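Local coordinates for type VI immunity protein Atu4351 (Agrobacterium fabrum, PDB 6ITW) that acts as the immunity protein of a type VI secretion effector-immunity pair, probably protecting the bacterium by neutralising its cognate toxin, at residues L12-L17 against A135-D140; G16-P21 against R45-G50; F206-T211 against A218-G223. All blocks are in the same frame, centred on the assembly; numbering follows the deposited sequence.

Contact 1 of 3, residues L12-L17 against A135-D140; sequences LKRFGL and AVEGID
Arg14 and Asp140 form the one salt bridge between these segments, with Arg14 NH2 lying 3.1 Å from Asp140 OD2. The carboxylate oxygen sits at the edge of the guanidinium, and the two planes are turned 55° apart. Because the N-H...OD2 angle is only 144°, the hydrogen bond within the bridge is weak. A bend at chi3 swings NE of Arg14 out of line with its aliphatic stem. Nearby, Glu137 O lies 3.3 Å from Arg14 NH1 at an angle too poor for a bond, and the Glu137 carboxylate comes no closer to that nitrogen than 5.1 Å at OE1.

The Phe15 ring packs beside the ion pair. Ile139 CD1 lies over one face, offset toward the rim, in a CH-pi contact 4.0 Å from the ring centroid and 19° off its normal; Arg14 CB lies over the opposite face, also near the rim. The edge meets polar groups: Phe15 CZ is 3.5 Å from Glu137 O and 3.8 Å from Asp140 CG. Trp52 also meets this ring, linking it to strand 49-52.

The chemistry implies a mixed join between the end of helix 9-15 and the end of helix 128-137 with the residues after it: a hydrophobic ring edged by carbonyl and carboxylate, and a weakly bonded ion pair alongside.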
loop_
_atom_site.group_PDB
_atom_site.type_symbol
_atom_site.label_atom_id
_atom_site.label_comp_id
_atom_site.label_asym_id
_atom_site.label_seq_id
_atom_site.Cartn_x
_atom_site.Cartn_y
_atom_site.Cartn_z
ATOM N N LEU A 12 0.299 -0.251 -18.294
ATOM C CA LEU A 12 1.472 -0.812 -18.960
ATOM C C LEU A 12 2.092 0.201 -19.914
ATOM O O LEU A 12 3.323 0.328 -19.978
ATOM C CB LEU A 12 1.087 -2.094 -19.696
ATOM C CG LEU A 12 0.976 -3.305 -18.780
ATOM C CD1 LEU A 12 0.248 -4.438 -19.502
ATOM C CD2 LEU A 12 2.363 -3.735 -18.284
ATOM N N LYS A 13 1.249 0.942 -20.643
ATOM C CA LYS A 13 1.730 2.035 -21.477
ATOM C C LYS A 13 2.584 3.006 -20.666
ATOM O O LYS A 13 3.719 3.315 -21.041
ATOM C CB LYS A 13 0.539 2.751 -22.113
ATOM C CG LYS A 13 0.911 3.823 -23.126
ATOM C CD LYS A 13 -0.352 4.497 -23.646
ATOM C CE LYS A 13 -0.046 5.447 -24.786
ATOM N NZ LYS A 13 0.777 6.585 -24.319
ATOM N N ARG A 14 2.079 3.443 -19.510
ATOM C CA ARG A 14 2.791 4.453 -18.734
ATOM C C ARG A 14 3.971 3.891 -17.949
ATOM O O ARG A 14 4.960 4.607 -17.751
ATOM C CB ARG A 14 1.816 5.168 -17.802
ATOM C CG ARG A 14 0.663 5.801 -18.589
ATOM C CD ARG A 14 -0.508 6.203 -17.721
ATOM N NE ARG A 14 -0.073 6.900 -16.518
ATOM C CZ ARG A 14 -0.874 7.172 -15.497
ATOM N NH1 ARG A 14 -2.149 6.802 -15.546
ATOM N NH2 ARG A 14 -0.406 7.805 -14.425
ATOM N N PHE A 15 3.931 2.631 -17.508
ATOM C CA PHE A 15 4.973 2.173 -16.591
ATOM C C PHE A 15 5.877 1.079 -17.160
ATOM O O PHE A 15 6.914 0.763 -16.546
ATOM C CB PHE A 15 4.327 1.705 -15.270
ATOM C CG PHE A 15 3.426 2.756 -14.625
ATOM C CD1 PHE A 15 3.850 4.089 -14.511
ATOM C CD2 PHE A 15 2.161 2.416 -14.147
ATOM C CE1 PHE A 15 3.029 5.065 -13.913
ATOM C CE2 PHE A 15 1.326 3.389 -13.542
ATOM C CZ PHE A 15 1.757 4.713 -13.431
ATOM N N GLY A 16 5.548 0.524 -18.327
ATOM C CA GLY A 16 6.320 -0.574 -18.864
ATOM C C GLY A 16 6.075 -1.869 -18.105
ATOM O O GLY A 16 5.111 -2.020 -17.349
ATOM N N LEU A 17 6.989 -2.811 -18.301
ATOM C CA LEU A 17 6.892 -4.103 -17.641
ATOM C C LEU A 17 7.355 -3.984 -16.197
ATOM O O LEU A 17 8.403 -3.384 -15.936
ATOM C CB LEU A 17 7.747 -5.148 -18.343
ATOM C CG LEU A 17 7.389 -5.489 -19.783
ATOM C CD1 LEU A 17 8.546 -6.263 -20.444
ATOM C CD2 LEU A 17 6.114 -6.289 -19.800
ATOM N N ALA A 135 -6.940 2.382 -9.354
ATOM C CA ALA A 135 -5.920 2.487 -8.317
ATOM C C ALA A 135 -4.543 2.154 -8.876
ATOM O O ALA A 135 -3.561 2.827 -8.550
ATOM C CB ALA A 135 -6.259 1.581 -7.124
ATOM N N VAL A 136 -4.452 1.134 -9.742
ATOM C CA VAL A 136 -3.143 0.715 -10.249
ATOM C C VAL A 136 -2.570 1.765 -11.206
ATOM O O VAL A 136 -1.362 2.031 -11.204
ATOM C CB VAL A 136 -3.240 -0.676 -10.902
ATOM C CG1 VAL A 136 -1.933 -1.058 -11.585
ATOM C CG2 VAL A 136 -3.598 -1.717 -9.846
ATOM N N GLU A 137 -3.429 2.390 -12.022
ATOM C CA GLU A 137 -2.985 3.482 -12.886
ATOM C C GLU A 137 -2.438 4.655 -12.079
ATOM O O GLU A 137 -1.578 5.399 -12.568
ATOM C CB GLU A 137 -4.143 3.964 -13.771
ATOM C CG GLU A 137 -4.383 3.130 -15.037
ATOM C CD GLU A 137 -5.818 3.243 -15.577
ATOM O OE1 GLU A 137 -6.509 4.246 -15.284
ATOM O OE2 GLU A 137 -6.266 2.312 -16.287
ATOM N N GLY A 138 -2.903 4.831 -10.841
ATOM C CA GLY A 138 -2.524 5.997 -10.070
ATOM C C GLY A 138 -1.261 5.921 -9.228
ATOM O O GLY A 138 -0.958 6.897 -8.537
ATOM N N ILE A 139 -0.484 4.831 -9.271
ATOM C CA ILE A 139 0.572 4.616 -8.276
ATOM C C ILE A 139 1.726 5.603 -8.433
ATOM O O ILE A 139 2.689 5.573 -7.655
ATOM C CB ILE A 139 1.088 3.160 -8.303
ATOM C CG1 ILE A 139 1.597 2.735 -9.692
ATOM C CG2 ILE A 139 -0.003 2.220 -7.845
ATOM C CD1 ILE A 139 2.996 3.227 -10.061
ATOM N N ASP A 140 1.663 6.472 -9.438
ATOM C CA ASP A 140 2.702 7.483 -9.601
ATOM C C ASP A 140 2.324 8.843 -9.009
ATOM O O ASP A 140 3.125 9.780 -9.090
ATOM C CB ASP A 140 3.068 7.642 -11.082
ATOM C CG ASP A 140 1.900 8.148 -11.933
ATOM O OD1 ASP A 140 0.715 7.986 -11.542
ATOM O OD2 ASP A 140 2.182 8.707 -13.017
#

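Contact 2 of 3, residues G16-P21 against R45-G50; sequences GLPENP and RHAGLG
Pro21 is brought against Gly48 and Gly50 by two positive-phi residues, one in each segment. Asn20 takes a left-handed conformation (phi 48°) that turns the chain through a corner just before Pro21, and Gly48, with phi 73°, ends the helix and sends the chain into strand 49-52. As a result Pro21 CA comes to 3.4 Å from Leu49 O in a CA-H...O contact, with an angle of 139° at the hydrogen, and Pro21 CB rests 3.5 Å from Ala47 O.

The close backbone approach rests on both glycines: a CB on Gly50 would clash with Glu19 O and Pro18 C, and one on Gly48 with Pro21 CB. Glu19 O lies 3.4 Å from Gly50 CA. The Pro18 ring, on the chain before the corner, packs with CB 3.7 Å from Gly50 CA and CG 4.0 Å from Ala47 CB. One water joins the two backbones, donating to Pro18 O at 2.9 Å and to Ala47 O at 2.7 Å.

This is packing within the GAD-like family region, where the chain after helix 9-15 lies along edge strand 49-52. The Glu19 carboxylate pairs with Lys164. Backbone bonds of Glu19 with Ile51 and of Leu49 with Glu22 fasten the chain on either side of the corner to that strand, which bonds through Gly50 to Phe59 of strand 57-59, while Leu49 packs back on Ile44 of helix 38-47.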
loop_
_atom_site.group_PDB
_atom_site.type_symbol
_atom_site.label_atom_id
_atom_site.label_comp_id
_atom_site.label_asym_id
_atom_site.label_seq_id
_atom_site.Cartn_x
_atom_site.Cartn_y
_atom_site.Cartn_z
ATOM N N GLY A 16 5.548 0.524 -18.327
ATOM C CA GLY A 16 6.320 -0.574 -18.864
ATOM C C GLY A 16 6.075 -1.869 -18.105
ATOM O O GLY A 16 5.111 -2.020 -17.349
ATOM N N LEU A 17 6.989 -2.811 -18.301
ATOM C CA LEU A 17 6.892 -4.103 -17.641
ATOM C C LEU A 17 7.355 -3.984 -16.197
ATOM O O LEU A 17 8.403 -3.384 -15.936
ATOM C CB LEU A 17 7.747 -5.148 -18.343
ATOM C CG LEU A 17 7.389 -5.489 -19.783
ATOM C CD1 LEU A 17 8.546 -6.263 -20.444
ATOM C CD2 LEU A 17 6.114 -6.289 -19.800
ATOM N N PRO A 18 6.635 -4.564 -15.242
ATOM C CA PRO A 18 7.183 -4.654 -13.887
ATOM C C PRO A 18 8.553 -5.324 -13.889
ATOM O O PRO A 18 8.695 -6.455 -14.351
ATOM C CB PRO A 18 6.130 -5.472 -13.142
ATOM C CG PRO A 18 4.857 -5.208 -13.915
ATOM C CD PRO A 18 5.253 -5.069 -15.331
ATOM N N GLU A 19 9.562 -4.621 -13.381
ATOM C CA GLU A 19 10.950 -5.063 -13.434
ATOM C C GLU A 19 11.254 -6.120 -12.366
ATOM O O GLU A 19 10.699 -6.100 -11.265
ATOM C CB GLU A 19 11.839 -3.837 -13.257
ATOM C CG GLU A 19 13.349 -4.027 -13.400
ATOM C CD GLU A 19 14.109 -2.689 -13.222
ATOM O OE1 GLU A 19 14.044 -2.075 -12.116
ATOM O OE2 GLU A 19 14.739 -2.237 -14.205
ATOM N N ASN A 20 12.141 -7.055 -12.700
ATOM C CA ASN A 20 12.564 -8.115 -11.788
ATOM C C ASN A 20 11.382 -8.801 -11.095
ATOM O O ASN A 20 11.331 -8.855 -9.865
ATOM C CB ASN A 20 13.528 -7.582 -10.735
ATOM C CG ASN A 20 14.740 -6.900 -11.315
ATOM O OD1 ASN A 20 15.091 -5.790 -10.891
ATOM N ND2 ASN A 20 15.413 -7.563 -12.263
ATOM N N PRO A 21 10.416 -9.320 -11.846
ATOM C CA PRO A 21 9.200 -9.838 -11.199
ATOM C C PRO A 21 9.446 -11.142 -10.446
ATOM O O PRO A 21 10.211 -12.006 -10.882
ATOM C CB PRO A 21 8.240 -10.054 -12.375
ATOM C CG PRO A 21 9.152 -10.337 -13.537
ATOM C CD PRO A 21 10.373 -9.476 -13.316
ATOM N N ARG A 45 -0.847 -12.836 -13.101
ATOM C CA ARG A 45 -0.470 -14.122 -13.682
ATOM C C ARG A 45 0.481 -13.932 -14.862
ATOM O O ARG A 45 1.448 -14.684 -15.024
ATOM C CB ARG A 45 -1.726 -14.884 -14.120
ATOM C CG ARG A 45 -1.441 -16.194 -14.851
ATOM C CD ARG A 45 -2.733 -16.841 -15.407
ATOM N NE ARG A 45 -3.537 -17.400 -14.329
ATOM C CZ ARG A 45 -4.703 -16.908 -13.925
ATOM N NH1 ARG A 45 -5.227 -15.843 -14.519
ATOM N NH2 ARG A 45 -5.342 -17.483 -12.918
ATOM N N HIS A 46 0.234 -12.908 -15.675
ATOM C CA HIS A 46 1.080 -12.629 -16.824
ATOM C C HIS A 46 2.344 -11.870 -16.437
ATOM O O HIS A 46 3.460 -12.285 -16.783
ATOM C CB HIS A 46 0.278 -11.835 -17.848
ATOM C CG HIS A 46 -0.539 -12.697 -18.753
ATOM N ND1 HIS A 46 -1.879 -12.939 -18.541
ATOM C CD2 HIS A 46 -0.200 -13.391 -19.866
ATOM C CE1 HIS A 46 -2.333 -13.737 -19.491
ATOM N NE2 HIS A 46 -1.336 -14.022 -20.307
ATOM N N ALA A 47 2.195 -10.747 -15.739
ATOM C CA ALA A 47 3.344 -9.877 -15.525
ATOM C C ALA A 47 4.175 -10.275 -14.316
ATOM O O ALA A 47 5.308 -9.805 -14.191
ATOM C CB ALA A 47 2.892 -8.418 -15.392
ATOM N N GLY A 48 3.661 -11.139 -13.440
ATOM C CA GLY A 48 4.348 -11.376 -12.189
ATOM C C GLY A 48 4.220 -10.196 -11.231
ATOM O O GLY A 48 3.379 -9.311 -11.393
ATOM N N LEU A 49 5.089 -10.199 -10.219
ATOM C CA LEU A 49 5.081 -9.240 -9.110
ATOM C C LEU A 49 6.390 -8.465 -9.126
ATOM O O LEU A 49 7.372 -8.912 -8.530
ATOM C CB LEU A 49 4.926 -9.944 -7.786
ATOM C CG LEU A 49 3.658 -10.726 -7.495
ATOM C CD1 LEU A 49 3.919 -11.620 -6.284
ATOM C CD2 LEU A 49 2.506 -9.750 -7.263
ATOM N N GLY A 50 6.403 -7.304 -9.775
ATOM C CA GLY A 50 7.645 -6.571 -9.940
ATOM C C GLY A 50 7.614 -5.104 -9.556
ATOM O O GLY A 50 6.701 -4.634 -8.858
HETATM O O HOH W 1 6.721 -8.070 -15.673
#

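Contact 3 of 3, residues F206-T211 against A218-G223; sequences FTLYDT and AVRTIG
Ile222 N donates to Phe206 O at 2.7 Å in a nearly straight bond (171°), and the same oxygen is touched by Thr221 CA in a CA-H...O contact. This is one end of an antiparallel beta hairpin of strands 207-209 and 218-221. Leu208 stands opposite Arg220 in a hydrogen-bonded pair, its N bonded to Arg220 O at 2.9 Å, but its O turns to Val219 N; the one-residue slip before Tyr209 pairs with Ala218 is a beta bulge.

On one face, Tyr209 lays its ring against Ala218, whose CA sits over it 4.2 Å from the centroid, and Ala218 CB also touches Thr207 CG2 at 3.9 Å. On the other, Leu208 CD2 lies over a face of the Arg220 guanidinium, 3.8 Å from NE. Arg220 reaches this place with CG between the backbone N and the carbonyl carbon (chi1 58°) and an extended chain to NE; NH1 forms a salt bridge with Asp76 and NH2 a hydrogen bond with Gln78. Ile222 CD1 packs beside Leu208 CB at 3.7 Å. Strand 113-116 continues the sheet beyond 207-209. Past the last pair, a single water accepts from Phe206 N, and its oxygen lies 2.7 Å from Ile222 O, to which it donates.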
loop_
_atom_site.group_PDB
_atom_site.type_symbol
_atom_site.label_atom_id
_atom_site.label_comp_id
_atom_site.label_asym_id
_atom_site.label_seq_id
_atom_site.Cartn_x
_atom_site.Cartn_y
_atom_site.Cartn_z
ATOM N N PHE A 206 -3.662 3.026 14.379
ATOM C CA PHE A 206 -3.865 3.654 13.079
ATOM C C PHE A 206 -5.150 4.464 13.087
ATOM O O PHE A 206 -6.164 4.026 13.635
ATOM C CB PHE A 206 -3.957 2.612 11.963
ATOM C CG PHE A 206 -2.654 2.011 11.601
ATOM C CD1 PHE A 206 -2.037 1.099 12.453
ATOM C CD2 PHE A 206 -2.032 2.352 10.406
ATOM C CE1 PHE A 206 -0.821 0.541 12.115
ATOM C CE2 PHE A 206 -0.817 1.808 10.066
ATOM C CZ PHE A 206 -0.208 0.902 10.918
ATOM N N THR A 207 -5.123 5.620 12.439
ATOM C CA THR A 207 -6.302 6.463 12.334
ATOM C C THR A 207 -6.880 6.385 10.931
ATOM O O THR A 207 -6.160 6.584 9.944
ATOM C CB THR A 207 -5.981 7.910 12.695
ATOM O OG1 THR A 207 -5.669 7.974 14.093
ATOM C CG2 THR A 207 -7.188 8.800 12.410
ATOM N N LEU A 208 -8.179 6.091 10.858
ATOM C CA LEU A 208 -8.909 6.049 9.598
ATOM C C LEU A 208 -9.353 7.447 9.217
ATOM O O LEU A 208 -9.912 8.177 10.044
ATOM C CB LEU A 208 -10.125 5.133 9.721
ATOM C CG LEU A 208 -11.177 5.137 8.610
ATOM C CD1 LEU A 208 -10.615 4.518 7.340
ATOM C CD2 LEU A 208 -12.403 4.365 9.085
ATOM N N TYR A 209 -9.104 7.824 7.971
ATOM C CA TYR A 209 -9.467 9.143 7.472
ATOM C C TYR A 209 -10.456 9.032 6.324
ATOM O O TYR A 209 -10.428 8.078 5.538
ATOM C CB TYR A 209 -8.250 9.920 6.985
ATOM C CG TYR A 209 -7.413 10.492 8.083
ATOM C CD1 TYR A 209 -6.513 9.698 8.789
ATOM C CD2 TYR A 209 -7.505 11.836 8.409
ATOM C CE1 TYR A 209 -5.730 10.237 9.798
ATOM C CE2 TYR A 209 -6.725 12.385 9.419
ATOM C CZ TYR A 209 -5.843 11.582 10.112
ATOM O OH TYR A 209 -5.078 12.127 11.115
ATOM N N ASP A 210 -11.300 10.046 6.216
ATOM C CA ASP A 210 -12.313 10.140 5.170
ATOM C C ASP A 210 -11.783 11.107 4.113
ATOM O O ASP A 210 -11.819 12.324 4.299
ATOM C CB ASP A 210 -13.634 10.599 5.782
ATOM C CG ASP A 210 -14.769 10.687 4.772
ATOM O OD1 ASP A 210 -14.502 10.884 3.569
ATOM O OD2 ASP A 210 -15.943 10.575 5.201
ATOM N N THR A 211 -11.282 10.566 3.000
ATOM C CA THR A 211 -10.813 11.389 1.888
ATOM C C THR A 211 -11.910 11.672 0.862
ATOM O O THR A 211 -11.601 12.079 -0.267
ATOM C CB THR A 211 -9.599 10.739 1.211
ATOM O OG1 THR A 211 -9.913 9.394 0.826
ATOM C CG2 THR A 211 -8.424 10.715 2.165
ATOM N N ALA A 218 -10.387 13.137 10.422
ATOM C CA ALA A 218 -10.148 11.890 11.129
ATOM C C ALA A 218 -11.478 11.335 11.620
ATOM O O ALA A 218 -12.285 12.061 12.205
ATOM C CB ALA A 218 -9.178 12.116 12.291
ATOM N N VAL A 219 -11.712 10.054 11.371
ATOM C CA VAL A 219 -12.993 9.423 11.653
ATOM C C VAL A 219 -12.941 8.593 12.926
ATOM O O VAL A 219 -13.814 8.713 13.781
ATOM C CB VAL A 219 -13.446 8.571 10.443
ATOM C CG1 VAL A 219 -14.725 7.807 10.760
ATOM C CG2 VAL A 219 -13.637 9.451 9.214
ATOM N N ARG A 220 -11.932 7.735 13.074
ATOM C CA ARG A 220 -11.817 6.896 14.267
ATOM C C ARG A 220 -10.462 6.199 14.258
ATOM O O ARG A 220 -9.669 6.334 13.321
ATOM C CB ARG A 220 -12.937 5.852 14.350
ATOM C CG ARG A 220 -13.003 4.911 13.151
ATOM C CD ARG A 220 -14.059 3.832 13.324
ATOM N NE ARG A 220 -14.269 3.053 12.096
ATOM C CZ ARG A 220 -13.681 1.887 11.826
ATOM N NH1 ARG A 220 -12.824 1.345 12.687
ATOM N NH2 ARG A 220 -13.946 1.258 10.685
ATOM N N THR A 221 -10.211 5.451 15.326
ATOM C CA THR A 221 -9.043 4.596 15.450
ATOM C C THR A 221 -9.352 3.199 14.928
ATOM O O THR A 221 -10.390 2.625 15.269
ATOM C CB THR A 221 -8.613 4.522 16.906
ATOM O OG1 THR A 221 -8.167 5.819 17.303
ATOM C CG2 THR A 221 -7.478 3.528 17.066
ATOM N N ILE A 222 -8.454 2.661 14.091
ATOM C CA ILE A 222 -8.651 1.320 13.563
ATOM C C ILE A 222 -8.671 0.344 14.728
ATOM O O ILE A 222 -7.915 0.496 15.700
ATOM C CB ILE A 222 -7.555 0.956 12.545
ATOM C CG1 ILE A 222 -7.630 1.856 11.306
ATOM C CG2 ILE A 222 -7.657 -0.518 12.126
ATOM C CD1 ILE A 222 -8.906 1.715 10.520
ATOM N N GLY A 223 -9.561 -0.656 14.644
ATOM C CA GLY A 223 -9.782 -1.617 15.711
ATOM C C GLY A 223 -10.672 -1.130 16.835
ATOM O O GLY A 223 -10.926 -1.896 17.779
HETATM O O HOH W 2 -5.280 0.891 15.548
#

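In the fold
Contacts 1 and 2 both start from the end of helix 9-15 and share Gly16 and Leu17. Contact 2 closes the shorter loop, 23 intervening residues, bringing the chain after that helix back to the end of helix 38-47 and to strand 49-52. Contact 1 closes a far longer one, 117 residues, which holds the rest of contact 2 and ties the GAD-like family region to a part of the chain assigned to the C-terminal Tdi1 family. Contact 3 follows in series as a local hairpin near the C terminus. Contacts 2 and 3 involve the outermost strands, within this chain, of the same mixed sheet, 49-52 and 218-221, and their centres lie about 33 Å apart.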